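Local coordinates for protein CTP:phosphocholine Cytidylyltransferase (Streptococcus pneumoniae, PDB 1JYK) that catalyses the transfer of a cytidylyl group from CTP to phosphocholine, yielding CDP-choline with release of pyrophosphate, at residues E117-Y122 and W185-A190; E191-F196 and K220-Y225; E44-A49 and K82-Y87. All coordinates share one frame; numbering follows the deposited sequence.

Interaction 1: residues E117-Y122 and W185-A190; sequences ELANSY and WDAPTA
Trp185 N donates to Ser121 O at 3.0 Å, the one strong backbone bond of an antiparallel pairing between the start of strand 121-125 and the end of strand 182-185. In return Trp185 O receives two weak bonds, from Asn120 N and from Ser121 N. Two residues thus face one, a G1 beta bulge that shares Asn120 and Ser121 with the type II turn Leu118-Ser121, its usual companion. A water links the turn to helix 187-201: it donates to Asn120 OD1 (2.7 Å) and accepts from Ala187 N at the helix start. That helix is N-capped by Asp186, whose OD1 takes the Thr189 N-H at 2.7 Å.

The packing centres on Ala190 CB, which presses against the turn 3.4 Å from Ala119 N and also meets Leu118 CG at 3.8 Å. Leu118 CD1 comes to 4.0 Å from Trp185 CD1 because chi1 (-168°) swings CG to the side of the carbonyl carbon. The indole nitrogen bonds to Ser183, and Tyr144 and Trp211 meet the indole ring.

Small alanines let the turn and the first helical turn come close, while the bulge, water and cap satisfy polar backbone groups where strand gives way to helix.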
ATOM      1  N   GLU A 117     -11.897   6.858   5.677  1.00 20.04           N
ATOM      2  CA  GLU A 117     -10.646   7.575   5.915  1.00 20.14           C
ATOM      3  C   GLU A 117      -9.838   7.710   4.627  1.00 20.15           C
ATOM      4  O   GLU A 117      -8.774   8.323   4.617  1.00 19.96           O
ATOM      5  CB  GLU A 117      -9.804   6.821   6.943  1.00 21.22           C
ATOM      6  CG  GLU A 117     -10.525   6.541   8.242  1.00 25.92           C
ATOM      7  CD  GLU A 117     -10.365   7.669   9.243  1.00 29.27           C
ATOM      8  OE1 GLU A 117      -9.717   8.685   8.908  1.00 31.02           O
ATOM      9  OE2 GLU A 117     -10.883   7.539  10.372  1.00 33.52           O
ATOM     10  N   LEU A 118     -10.345   7.135   3.543  1.00 19.82           N
ATOM     11  CA  LEU A 118      -9.633   7.163   2.273  1.00 19.59           C
ATOM     12  C   LEU A 118      -9.329   8.547   1.703  1.00 19.70           C
ATOM     13  O   LEU A 118      -8.246   8.766   1.149  1.00 20.48           O
ATOM     14  CB  LEU A 118     -10.391   6.336   1.232  1.00 18.76           C
ATOM     15  CG  LEU A 118      -9.627   6.037  -0.063  1.00 18.30           C
ATOM     16  CD1 LEU A 118      -8.283   5.378   0.239  1.00 17.53           C
ATOM     17  CD2 LEU A 118     -10.479   5.128  -0.929  1.00 17.07           C
ATOM     18  N   ALA A 119     -10.273   9.473   1.834  1.00 20.19           N
ATOM     19  CA  ALA A 119     -10.101  10.827   1.305  1.00 20.06           C
ATOM     20  C   ALA A 119      -8.815  11.514   1.756  1.00 19.70           C
ATOM     21  O   ALA A 119      -8.559  11.651   2.952  1.00 19.70           O
ATOM     22  CB  ALA A 119     -11.302  11.686   1.679  1.00 21.87           C
ATOM     23  N   ASN A 120      -8.022  11.953   0.779  1.00 19.24           N
ATOM     24  CA  ASN A 120      -6.760  12.637   1.031  1.00 19.93           C
ATOM     25  C   ASN A 120      -5.802  11.784   1.838  1.00 19.80           C
ATOM     26  O   ASN A 120      -5.083  12.278   2.711  1.00 20.25           O
ATOM     27  CB  ASN A 120      -7.024  13.952   1.751  1.00 21.74           C
ATOM     28  CG  ASN A 120      -7.740  14.946   0.870  1.00 24.06           C
ATOM     29  OD1 ASN A 120      -7.368  15.139  -0.289  1.00 25.06           O
ATOM     30  ND2 ASN A 120      -8.778  15.575   1.405  1.00 25.96           N
ATOM     31  N   SER A 121      -5.782  10.496   1.524  1.00 19.06           N
ATOM     32  CA  SER A 121      -4.925   9.566   2.229  1.00 18.44           C
ATOM     33  C   SER A 121      -3.998   8.762   1.324  1.00 16.93           C
ATOM     34  O   SER A 121      -4.320   8.471   0.168  1.00 16.65           O
ATOM     35  CB  SER A 121      -5.792   8.607   3.043  1.00 19.80           C
ATOM     36  OG  SER A 121      -5.023   7.549   3.584  1.00 23.68           O
ATOM     37  N   TYR A 122      -2.828   8.431   1.859  1.00 16.25           N
ATOM     38  CA  TYR A 122      -1.865   7.599   1.151  1.00 14.97           C
ATOM     39  C   TYR A 122      -2.251   6.184   1.564  1.00 15.46           C
ATOM     40  O   TYR A 122      -2.751   5.979   2.672  1.00 16.04           O
ATOM     41  CB  TYR A 122      -0.435   7.846   1.650  1.00 14.93           C
ATOM     42  CG  TYR A 122       0.251   9.033   1.031  1.00 13.35           C
ATOM     43  CD1 TYR A 122       0.980   8.907  -0.154  1.00 13.00           C
ATOM     44  CD2 TYR A 122       0.150  10.295   1.615  1.00 13.15           C
ATOM     45  CE1 TYR A 122       1.588  10.020  -0.741  1.00 13.70           C
ATOM     46  CE2 TYR A 122       0.753  11.409   1.037  1.00 13.13           C
ATOM     47  CZ  TYR A 122       1.466  11.265  -0.139  1.00 13.63           C
ATOM     48  OH  TYR A 122       2.034  12.375  -0.710  1.00 15.59           O
ATOM     49  N   TRP A 185      -4.867   9.307  -2.642  1.00 14.94           N
ATOM     50  CA  TRP A 185      -6.211   9.506  -3.173  1.00 15.71           C
ATOM     51  C   TRP A 185      -6.849  10.792  -2.690  1.00 16.32           C
ATOM     52  O   TRP A 185      -6.905  11.039  -1.483  1.00 16.19           O
ATOM     53  CB  TRP A 185      -7.073   8.300  -2.798  1.00 13.69           C
ATOM     54  CG  TRP A 185      -6.407   7.067  -3.258  1.00 14.46           C
ATOM     55  CD1 TRP A 185      -5.537   6.288  -2.547  1.00 14.42           C
ATOM     56  CD2 TRP A 185      -6.394   6.571  -4.601  1.00 15.08           C
ATOM     57  NE1 TRP A 185      -4.965   5.347  -3.375  1.00 15.33           N
ATOM     58  CE2 TRP A 185      -5.473   5.496  -4.639  1.00 14.54           C
ATOM     59  CE3 TRP A 185      -7.057   6.937  -5.783  1.00 14.94           C
ATOM     60  CZ2 TRP A 185      -5.203   4.783  -5.815  1.00 15.68           C
ATOM     61  CZ3 TRP A 185      -6.794   6.229  -6.945  1.00 13.86           C
ATOM     62  CH2 TRP A 185      -5.871   5.161  -6.952  1.00 14.53           C
ATOM     63  N   ASP A 186      -7.315  11.615  -3.629  1.00 16.54           N
ATOM     64  CA  ASP A 186      -7.967  12.866  -3.260  1.00 18.46           C
ATOM     65  C   ASP A 186      -9.415  12.588  -2.842  1.00 18.62           C
ATOM     66  O   ASP A 186      -9.918  11.471  -3.017  1.00 17.86           O
ATOM     67  CB  ASP A 186      -7.909  13.891  -4.404  1.00 19.83           C
ATOM     68  CG  ASP A 186      -8.573  13.401  -5.669  1.00 19.80           C
ATOM     69  OD1 ASP A 186      -9.588  12.690  -5.582  1.00 19.78           O
ATOM     70  OD2 ASP A 186      -8.072  13.731  -6.761  1.00 22.58           O
ATOM     71  N   ALA A 187     -10.072  13.598  -2.274  1.00 19.24           N
ATOM     72  CA  ALA A 187     -11.442  13.458  -1.784  1.00 20.26           C
ATOM     73  C   ALA A 187     -12.466  13.050  -2.851  1.00 21.58           C
ATOM     74  O   ALA A 187     -13.228  12.105  -2.657  1.00 21.78           O
ATOM     75  CB  ALA A 187     -11.871  14.744  -1.095  1.00 18.93           C
ATOM     76  N   PRO A 188     -12.516  13.771  -3.980  1.00 22.12           N
ATOM     77  CA  PRO A 188     -13.487  13.387  -5.008  1.00 22.10           C
ATOM     78  C   PRO A 188     -13.314  11.940  -5.476  1.00 21.75           C
ATOM     79  O   PRO A 188     -14.300  11.226  -5.684  1.00 22.48           O
ATOM     80  CB  PRO A 188     -13.230  14.383  -6.137  1.00 22.70           C
ATOM     81  CG  PRO A 188     -12.571  15.543  -5.479  1.00 22.99           C
ATOM     82  CD  PRO A 188     -11.755  14.970  -4.366  1.00 22.42           C
ATOM     83  N   THR A 189     -12.063  11.510  -5.644  1.00 20.15           N
ATOM     84  CA  THR A 189     -11.785  10.147  -6.097  1.00 18.89           C
ATOM     85  C   THR A 189     -12.153   9.119  -5.028  1.00 18.19           C
ATOM     86  O   THR A 189     -12.769   8.092  -5.330  1.00 17.50           O
ATOM     87  CB  THR A 189     -10.295   9.961  -6.470  1.00 18.09           C
ATOM     88  OG1 THR A 189      -9.886  11.005  -7.359  1.00 18.64           O
ATOM     89  CG2 THR A 189     -10.083   8.620  -7.155  1.00 16.89           C
ATOM     90  N   ALA A 190     -11.776   9.405  -3.782  1.00 17.84           N
ATOM     91  CA  ALA A 190     -12.058   8.511  -2.659  1.00 18.15           C
ATOM     92  C   ALA A 190     -13.563   8.304  -2.489  1.00 18.41           C
ATOM     93  O   ALA A 190     -14.021   7.209  -2.143  1.00 18.17           O
ATOM     94  CB  ALA A 190     -11.465   9.089  -1.378  1.00 16.78           C
TER
HETATM   95  O   HOH W   1      -8.973  16.501  -2.052  1.00 37.31           O

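Interaction 2: residues E191-F196 and K220-Y225; sequences EKIVSF and KELDVY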
ATOM      1  N   GLU A 191     -14.326   9.366  -2.730  1.00 19.79           N
ATOM      2  CA  GLU A 191     -15.774   9.304  -2.600  1.00 21.53           C
ATOM      3  C   GLU A 191     -16.324   8.280  -3.588  1.00 21.70           C
ATOM      4  O   GLU A 191     -17.161   7.450  -3.236  1.00 22.26           O
ATOM      5  CB  GLU A 191     -16.375  10.678  -2.870  1.00 24.62           C
ATOM      6  CG  GLU A 191     -17.838  10.776  -2.529  1.00 32.25           C
ATOM      7  CD  GLU A 191     -18.448  12.081  -2.995  1.00 37.81           C
ATOM      8  OE1 GLU A 191     -18.170  12.489  -4.143  1.00 41.39           O
ATOM      9  OE2 GLU A 191     -19.203  12.699  -2.214  1.00 40.64           O
ATOM     10  N   LYS A 192     -15.842   8.330  -4.824  1.00 21.32           N
ATOM     11  CA  LYS A 192     -16.290   7.388  -5.843  1.00 21.36           C
ATOM     12  C   LYS A 192     -15.878   5.974  -5.460  1.00 18.96           C
ATOM     13  O   LYS A 192     -16.666   5.038  -5.570  1.00 19.03           O
ATOM     14  CB  LYS A 192     -15.691   7.745  -7.207  1.00 23.45           C
ATOM     15  CG  LYS A 192     -16.249   9.027  -7.800  1.00 27.07           C
ATOM     16  CD  LYS A 192     -15.869   9.169  -9.263  1.00 30.43           C
ATOM     17  CE  LYS A 192     -17.032   9.699 -10.077  1.00 31.32           C
ATOM     18  NZ  LYS A 192     -16.595  10.140 -11.427  1.00 32.39           N
ATOM     19  N   ILE A 193     -14.639   5.819  -5.011  1.00 17.23           N
ATOM     20  CA  ILE A 193     -14.149   4.505  -4.626  1.00 16.82           C
ATOM     21  C   ILE A 193     -14.947   3.909  -3.452  1.00 16.88           C
ATOM     22  O   ILE A 193     -15.194   2.703  -3.418  1.00 16.01           O
ATOM     23  CB  ILE A 193     -12.644   4.569  -4.272  1.00 15.98           C
ATOM     24  CG1 ILE A 193     -11.833   4.756  -5.554  1.00 13.86           C
ATOM     25  CG2 ILE A 193     -12.199   3.293  -3.554  1.00 13.79           C
ATOM     26  CD1 ILE A 193     -10.410   5.255  -5.322  1.00 15.73           C
ATOM     27  N   VAL A 194     -15.360   4.742  -2.497  1.00 16.95           N
ATOM     28  CA  VAL A 194     -16.116   4.228  -1.357  1.00 18.08           C
ATOM     29  C   VAL A 194     -17.458   3.673  -1.834  1.00 18.41           C
ATOM     30  O   VAL A 194     -17.925   2.641  -1.347  1.00 17.77           O
ATOM     31  CB  VAL A 194     -16.356   5.317  -0.279  1.00 18.28           C
ATOM     32  CG1 VAL A 194     -17.358   4.815   0.759  1.00 18.11           C
ATOM     33  CG2 VAL A 194     -15.035   5.680   0.403  1.00 18.32           C
ATOM     34  N   SER A 195     -18.071   4.353  -2.795  1.00 19.02           N
ATOM     35  CA  SER A 195     -19.343   3.889  -3.325  1.00 19.83           C
ATOM     36  C   SER A 195     -19.140   2.533  -4.014  1.00 18.71           C
ATOM     37  O   SER A 195     -19.990   1.641  -3.920  1.00 17.39           O
ATOM     38  CB  SER A 195     -19.914   4.919  -4.301  1.00 19.95           C
ATOM     39  OG  SER A 195     -19.308   4.806  -5.575  1.00 23.70           O
ATOM     40  N   PHE A 196     -18.009   2.375  -4.698  1.00 19.00           N
ATOM     41  CA  PHE A 196     -17.700   1.115  -5.371  1.00 18.50           C
ATOM     42  C   PHE A 196     -17.447   0.042  -4.316  1.00 17.77           C
ATOM     43  O   PHE A 196     -17.808  -1.126  -4.496  1.00 17.34           O
ATOM     44  CB  PHE A 196     -16.447   1.253  -6.248  1.00 17.97           C
ATOM     45  CG  PHE A 196     -16.568   2.285  -7.330  1.00 19.90           C
ATOM     46  CD1 PHE A 196     -15.441   2.966  -7.781  1.00 20.17           C
ATOM     47  CD2 PHE A 196     -17.806   2.586  -7.897  1.00 20.74           C
ATOM     48  CE1 PHE A 196     -15.541   3.935  -8.781  1.00 20.54           C
ATOM     49  CE2 PHE A 196     -17.918   3.553  -8.896  1.00 20.66           C
ATOM     50  CZ  PHE A 196     -16.782   4.230  -9.338  1.00 22.03           C
ATOM     51  N   LYS A 220     -12.463   3.893 -15.647  1.00 24.78           N
ATOM     52  CA  LYS A 220     -13.121   4.840 -16.544  1.00 25.94           C
ATOM     53  C   LYS A 220     -13.888   5.936 -15.810  1.00 25.48           C
ATOM     54  O   LYS A 220     -14.240   6.955 -16.403  1.00 25.83           O
ATOM     55  CB  LYS A 220     -14.070   4.093 -17.492  1.00 28.69           C
ATOM     56  CG  LYS A 220     -13.989   2.558 -17.401  1.00 33.34           C
ATOM     57  CD  LYS A 220     -14.302   2.050 -15.989  1.00 34.35           C
ATOM     58  CE  LYS A 220     -14.030   0.557 -15.816  1.00 35.64           C
ATOM     59  NZ  LYS A 220     -12.799   0.062 -16.494  1.00 39.83           N
ATOM     60  N   GLU A 221     -14.140   5.735 -14.521  1.00 25.59           N
ATOM     61  CA  GLU A 221     -14.867   6.721 -13.718  1.00 26.63           C
ATOM     62  C   GLU A 221     -13.956   7.528 -12.800  1.00 24.98           C
ATOM     63  O   GLU A 221     -14.410   8.464 -12.141  1.00 24.64           O
ATOM     64  CB  GLU A 221     -15.908   6.032 -12.837  1.00 29.55           C
ATOM     65  CG  GLU A 221     -16.681   4.943 -13.524  1.00 36.39           C
ATOM     66  CD  GLU A 221     -17.632   5.505 -14.544  1.00 40.39           C
ATOM     67  OE1 GLU A 221     -18.184   6.597 -14.288  1.00 42.60           O
ATOM     68  OE2 GLU A 221     -17.820   4.857 -15.598  1.00 44.15           O
ATOM     69  N   LEU A 222     -12.680   7.168 -12.752  1.00 23.32           N
ATOM     70  CA  LEU A 222     -11.757   7.844 -11.859  1.00 21.76           C
ATOM     71  C   LEU A 222     -10.636   8.590 -12.551  1.00 21.90           C
ATOM     72  O   LEU A 222     -10.207   8.223 -13.641  1.00 22.72           O
ATOM     73  CB  LEU A 222     -11.163   6.827 -10.881  1.00 20.96           C
ATOM     74  CG  LEU A 222     -12.166   5.923 -10.156  1.00 21.01           C
ATOM     75  CD1 LEU A 222     -11.446   4.721  -9.548  1.00 20.95           C
ATOM     76  CD2 LEU A 222     -12.894   6.728  -9.093  1.00 19.09           C
ATOM     77  N   ASP A 223     -10.171   9.650 -11.900  1.00 21.65           N
ATOM     78  CA  ASP A 223      -9.072  10.460 -12.410  1.00 21.78           C
ATOM     79  C   ASP A 223      -7.875  10.186 -11.501  1.00 21.87           C
ATOM     80  O   ASP A 223      -7.827  10.665 -10.363  1.00 22.40           O
ATOM     81  CB  ASP A 223      -9.426  11.948 -12.365  1.00 22.68           C
ATOM     82  CG  ASP A 223     -10.526  12.318 -13.345  1.00 26.02           C
ATOM     83  OD1 ASP A 223     -10.767  11.554 -14.303  1.00 27.03           O
ATOM     84  OD2 ASP A 223     -11.152  13.376 -13.152  1.00 28.81           O
ATOM     85  N   VAL A 224      -6.932   9.397 -12.004  1.00 19.94           N
ATOM     86  CA  VAL A 224      -5.732   9.045 -11.252  1.00 18.92           C
ATOM     87  C   VAL A 224      -4.523   9.301 -12.138  1.00 18.07           C
ATOM     88  O   VAL A 224      -4.570   9.086 -13.348  1.00 17.77           O
ATOM     89  CB  VAL A 224      -5.730   7.558 -10.839  1.00 18.34           C
ATOM     90  CG1 VAL A 224      -4.766   7.346  -9.664  1.00 16.28           C
ATOM     91  CG2 VAL A 224      -7.152   7.113 -10.490  1.00 18.47           C
ATOM     92  N   TYR A 225      -3.438   9.747 -11.530  1.00 16.83           N
ATOM     93  CA  TYR A 225      -2.245  10.050 -12.287  1.00 17.56           C
ATOM     94  C   TYR A 225      -1.053   9.233 -11.847  1.00 17.22           C
ATOM     95  O   TYR A 225      -1.056   8.647 -10.770  1.00 18.61           O
ATOM     96  CB  TYR A 225      -1.956  11.540 -12.182  1.00 17.87           C
ATOM     97  CG  TYR A 225      -3.068  12.351 -12.779  1.00 20.95           C
ATOM     98  CD1 TYR A 225      -4.248  12.574 -12.073  1.00 20.66           C
ATOM     99  CD2 TYR A 225      -2.962  12.865 -14.072  1.00 22.02           C
ATOM    100  CE1 TYR A 225      -5.293  13.288 -12.641  1.00 22.57           C
ATOM    101  CE2 TYR A 225      -4.002  13.579 -14.647  1.00 22.64           C
ATOM    102  CZ  TYR A 225      -5.160  13.786 -13.926  1.00 23.02           C
ATOM    103  OH  TYR A 225      -6.181  14.507 -14.490  1.00 27.95           O
TER
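Helix 187-201 packs here against the connection that leads from helix 213-216 through a 3-10 turn ending at Glu221 into strand 224-228. Leu222, the first residue after that turn, directs its two methyl groups to the helix, while Lys192 reaches over from the helix to grip the backbone.

The polar link is Lys192 NZ to Glu221 O, 2.8 Å long, with the ammonium nitrogen in the plane of the carbonyl and a C=O...N angle of 150°. A bend at chi3 (139°) in an otherwise extended lysine chain brings the amine to this oxygen, and CD follows closely, 3.3 Å from Glu221 O. The carboxylate of Glu221 is not in contact with the amine but is near enough that its charge may still steady it.

Next to the lysine chain, Leu222 CD2 lies against Lys192 CB at 3.5 Å, the two side chains running past each other in opposite directions. The same methyl meets the edge of the Phe196 ring, 3.9 Å from CE1, and Glu221 CB comes to that edge at CZ. One face of the ring is occupied by its own helix: Lys192 O stands over the ring centre, and this carbonyl also accepts from Phe196 N and Ser195 OG. Deeper in, Leu222 CD1 touches Ile193 CG1 at 4.0 Å, the two side chains lying roughly perpendicular.

Helix 213-216 borders this cluster, Val215 touching both Ile193 and Leu222 and Met214 touching Phe196. Inward, Ile193 rests on Trp185 of strand 182-185. Val224 packs its side chain on Trp185, Ser142 and Tyr144, and the backbone of Tyr225 bonds to Ser142 and Tyr144 of strand 142-149.

Interaction 3: residues E44-A49 and K82-Y87; sequences ENTPKA and KEQFDY
The Phe85 ring receives Ala49 CB at its edge, near the ring plane and 3.7 Å from CE1, while Pro47 approaches obliquely, its CG 3.5 Å from CE2. Pro47 and Ala49 thus meet neighbouring parts of the ring's far end, and the proline and phenylalanine side chains point opposite ways as they pass. Along another part of the rim, in plane, lies the carbonyl carbon of Lys82.

The second flat group is the Gln84 amide. Extended beyond CG, with chi2 at -171°, the side chain reaches across to the loop, where NE2 donates to Asn45 O at 2.9 Å. The bond is nearly straight (167° at the hydrogen), and the acceptor lies in the amide plane. On the other branch, OE1 sits 3.3 Å from Pro47 CD. A water donates to Gln84 OE1 (2.8 Å) and to Asn45 O and accepts from Thr46 OG1, so direct and water-mediated bonds together fix the amide's rotation.

Segment 44-49 closes what looks like the glycine-rich signature loop of nucleotidyltransferases, which ends in Pro-Lys; Lys48 pairs with Asp127. Ala32 of strand 27-32 touches both Ala49 and Phe85, and Leu96 also packs on the phenyl ring. The chemistry is therefore layered: an apolar plug seats the two loops on the parallel part of the sheet, and a hydrated amide bridge ties them together.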
ATOM      1  N   GLU A  44       7.091 -16.518   9.961  1.00 16.59           N
ATOM      2  CA  GLU A  44       6.577 -17.608  10.768  1.00 20.08           C
ATOM      3  C   GLU A  44       6.137 -17.104  12.150  1.00 19.43           C
ATOM      4  O   GLU A  44       5.093 -17.513  12.664  1.00 18.26           O
ATOM      5  CB  GLU A  44       7.639 -18.696  10.917  1.00 25.00           C
ATOM      6  CG  GLU A  44       7.260 -19.750  11.927  1.00 36.31           C
ATOM      7  CD  GLU A  44       8.141 -20.973  11.859  1.00 41.71           C
ATOM      8  OE1 GLU A  44       7.643 -22.071  12.196  1.00 46.05           O
ATOM      9  OE2 GLU A  44       9.324 -20.831  11.472  1.00 45.47           O
ATOM     10  N   ASN A  45       6.929 -16.210  12.741  1.00 18.54           N
ATOM     11  CA  ASN A  45       6.624 -15.660  14.062  1.00 18.09           C
ATOM     12  C   ASN A  45       6.685 -14.147  14.085  1.00 17.79           C
ATOM     13  O   ASN A  45       6.624 -13.539  15.151  1.00 18.53           O
ATOM     14  CB  ASN A  45       7.605 -16.189  15.102  1.00 19.68           C
ATOM     15  CG  ASN A  45       7.458 -17.667  15.334  1.00 22.72           C
ATOM     16  OD1 ASN A  45       7.885 -18.478  14.509  1.00 26.18           O
ATOM     17  ND2 ASN A  45       6.851 -18.035  16.458  1.00 22.89           N
ATOM     18  N   THR A  46       6.820 -13.539  12.915  1.00 16.99           N
ATOM     19  CA  THR A  46       6.891 -12.090  12.825  1.00 15.68           C
ATOM     20  C   THR A  46       6.028 -11.595  11.685  1.00 16.16           C
ATOM     21  O   THR A  46       6.105 -12.120  10.576  1.00 17.31           O
ATOM     22  CB  THR A  46       8.322 -11.616  12.552  1.00 13.69           C
ATOM     23  OG1 THR A  46       9.194 -12.136  13.554  1.00 15.46           O
ATOM     24  CG2 THR A  46       8.389 -10.095  12.551  1.00 14.44           C
ATOM     25  N   PRO A  47       5.171 -10.595  11.947  1.00 16.59           N
ATOM     26  CA  PRO A  47       4.336 -10.090  10.852  1.00 16.80           C
ATOM     27  C   PRO A  47       5.290  -9.427   9.848  1.00 16.97           C
ATOM     28  O   PRO A  47       6.308  -8.851  10.243  1.00 17.13           O
ATOM     29  CB  PRO A  47       3.399  -9.097  11.540  1.00 17.76           C
ATOM     30  CG  PRO A  47       4.098  -8.725  12.813  1.00 15.07           C
ATOM     31  CD  PRO A  47       4.912  -9.904  13.222  1.00 14.70           C
ATOM     32  N   LYS A  48       4.981  -9.505   8.560  1.00 16.51           N
ATOM     33  CA  LYS A  48       5.888  -8.937   7.576  1.00 16.73           C
ATOM     34  C   LYS A  48       6.206  -7.452   7.754  1.00 15.73           C
ATOM     35  O   LYS A  48       7.311  -7.021   7.426  1.00 15.91           O
ATOM     36  CB  LYS A  48       5.388  -9.221   6.154  1.00 18.46           C
ATOM     37  CG  LYS A  48       4.157  -8.481   5.743  1.00 23.04           C
ATOM     38  CD  LYS A  48       3.617  -9.056   4.447  1.00 27.60           C
ATOM     39  CE  LYS A  48       2.376  -8.307   4.001  1.00 29.94           C
ATOM     40  NZ  LYS A  48       2.111  -8.513   2.555  1.00 32.63           N
ATOM     41  N   ALA A  49       5.264  -6.675   8.285  1.00 14.73           N
ATOM     42  CA  ALA A  49       5.502  -5.243   8.489  1.00 15.15           C
ATOM     43  C   ALA A  49       6.562  -5.008   9.561  1.00 14.52           C
ATOM     44  O   ALA A  49       7.173  -3.935   9.620  1.00 13.74           O
ATOM     45  CB  ALA A  49       4.203  -4.533   8.886  1.00 13.13           C
ATOM     46  N   LYS A  82      -1.027  -9.312  15.410  1.00 15.72           N
ATOM     47  CA  LYS A  82      -1.265  -7.904  15.701  1.00 16.62           C
ATOM     48  C   LYS A  82      -0.704  -7.368  17.015  1.00 16.81           C
ATOM     49  O   LYS A  82      -0.370  -6.181  17.107  1.00 15.87           O
ATOM     50  CB  LYS A  82      -2.763  -7.606  15.629  1.00 17.37           C
ATOM     51  CG  LYS A  82      -3.570  -8.222  16.745  1.00 19.68           C
ATOM     52  CD  LYS A  82      -5.042  -7.868  16.598  1.00 23.05           C
ATOM     53  CE  LYS A  82      -5.837  -8.350  17.790  1.00 23.61           C
ATOM     54  NZ  LYS A  82      -5.763  -9.828  17.891  1.00 25.74           N
ATOM     55  N   GLU A  83      -0.584  -8.226  18.026  1.00 16.88           N
ATOM     56  CA  GLU A  83      -0.074  -7.777  19.319  1.00 18.64           C
ATOM     57  C   GLU A  83       1.358  -7.235  19.253  1.00 17.14           C
ATOM     58  O   GLU A  83       1.794  -6.500  20.138  1.00 16.97           O
ATOM     59  CB  GLU A  83      -0.171  -8.905  20.357  1.00 20.53           C
ATOM     60  CG  GLU A  83       0.642 -10.152  20.029  1.00 26.85           C
ATOM     61  CD  GLU A  83      -0.046 -11.083  19.030  1.00 28.74           C
ATOM     62  OE1 GLU A  83      -1.253 -10.894  18.747  1.00 27.99           O
ATOM     63  OE2 GLU A  83       0.633 -12.007  18.528  1.00 30.83           O
ATOM     64  N   GLN A  84       2.088  -7.579  18.198  1.00 15.37           N
ATOM     65  CA  GLN A  84       3.453  -7.091  18.067  1.00 15.50           C
ATOM     66  C   GLN A  84       3.487  -5.629  17.632  1.00 14.54           C
ATOM     67  O   GLN A  84       4.522  -4.972  17.737  1.00 15.05           O
ATOM     68  CB  GLN A  84       4.236  -7.966  17.082  1.00 15.28           C
ATOM     69  CG  GLN A  84       4.497  -9.376  17.629  1.00 15.04           C
ATOM     70  CD  GLN A  84       5.444 -10.197  16.775  1.00 15.81           C
ATOM     71  OE1 GLN A  84       6.389  -9.670  16.181  1.00 16.16           O
ATOM     72  NE2 GLN A  84       5.200 -11.503  16.717  1.00 15.89           N
ATOM     73  N   PHE A  85       2.348  -5.118  17.166  1.00 14.67           N
ATOM     74  CA  PHE A  85       2.240  -3.725  16.710  1.00 14.45           C
ATOM     75  C   PHE A  85       1.884  -2.724  17.818  1.00 14.90           C
ATOM     76  O   PHE A  85       2.032  -1.517  17.639  1.00 16.88           O
ATOM     77  CB  PHE A  85       1.164  -3.600  15.625  1.00 13.38           C
ATOM     78  CG  PHE A  85       1.529  -4.241  14.315  1.00 13.31           C
ATOM     79  CD1 PHE A  85       2.052  -3.481  13.270  1.00 14.32           C
ATOM     80  CD2 PHE A  85       1.328  -5.603  14.114  1.00 13.64           C
ATOM     81  CE1 PHE A  85       2.370  -4.071  12.043  1.00 13.24           C
ATOM     82  CE2 PHE A  85       1.643  -6.201  12.891  1.00 13.83           C
ATOM     83  CZ  PHE A  85       2.165  -5.430  11.856  1.00 13.35           C
ATOM     84  N   ASP A  86       1.407  -3.218  18.953  1.00 14.98           N
ATOM     85  CA  ASP A  86       0.983  -2.344  20.042  1.00 15.17           C
ATOM     86  C   ASP A  86       1.928  -1.222  20.437  1.00 14.46           C
ATOM     87  O   ASP A  86       1.495  -0.077  20.616  1.00 14.63           O
ATOM     88  CB  ASP A  86       0.643  -3.182  21.270  1.00 18.21           C
ATOM     89  CG  ASP A  86      -0.679  -3.911  21.120  1.00 20.95           C
ATOM     90  OD1 ASP A  86      -1.580  -3.392  20.425  1.00 22.67           O
ATOM     91  OD2 ASP A  86      -0.817  -5.009  21.694  1.00 24.80           O
ATOM     92  N   TYR A  87       3.211  -1.536  20.574  1.00 14.54           N
ATOM     93  CA  TYR A  87       4.206  -0.532  20.966  1.00 14.22           C
ATOM     94  C   TYR A  87       4.253   0.712  20.067  1.00 14.03           C
ATOM     95  O   TYR A  87       4.719   1.768  20.491  1.00 13.01           O
ATOM     96  CB  TYR A  87       5.604  -1.166  21.016  1.00 14.12           C
ATOM     97  CG  TYR A  87       6.286  -1.284  19.661  1.00 13.39           C
ATOM     98  CD1 TYR A  87       7.362  -0.459  19.324  1.00 12.62           C
ATOM     99  CD2 TYR A  87       5.852  -2.225  18.718  1.00 13.05           C
ATOM    100  CE1 TYR A  87       7.994  -0.565  18.082  1.00 14.01           C
ATOM    101  CE2 TYR A  87       6.474  -2.340  17.477  1.00 13.46           C
ATOM    102  CZ  TYR A  87       7.544  -1.510  17.163  1.00 14.17           C
ATOM    103  OH  TYR A  87       8.161  -1.630  15.933  1.00 15.06           O
TER
HETATM  104  O   HOH W   2       8.656 -11.265  15.978  1.00 20.38           O

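How the interactions relate
Interactions 1 and 2 are neighbours, their centres 10 Å apart, and share helix 187-201: the first holds its start, the second the following turns. They touch through Trp185 against Val224 and Ile193, and through Leu118 against Ile193, so one apolar layer runs through both. Interaction 3 stands alone, about 32 Å from interaction 2 between centres and on the opposite side of the chain's centre, joining two loops at the parallel strands. Of the touching residues none is exposed in interaction 1, one in interaction 3 (Asn45) and two in interaction 2 (Lys192, Glu221), which lies nearest the surface. Backbone pairing dominates interaction 1, a lysine-to-carbonyl bond interaction 2, and a glutamine amide with water interaction 3.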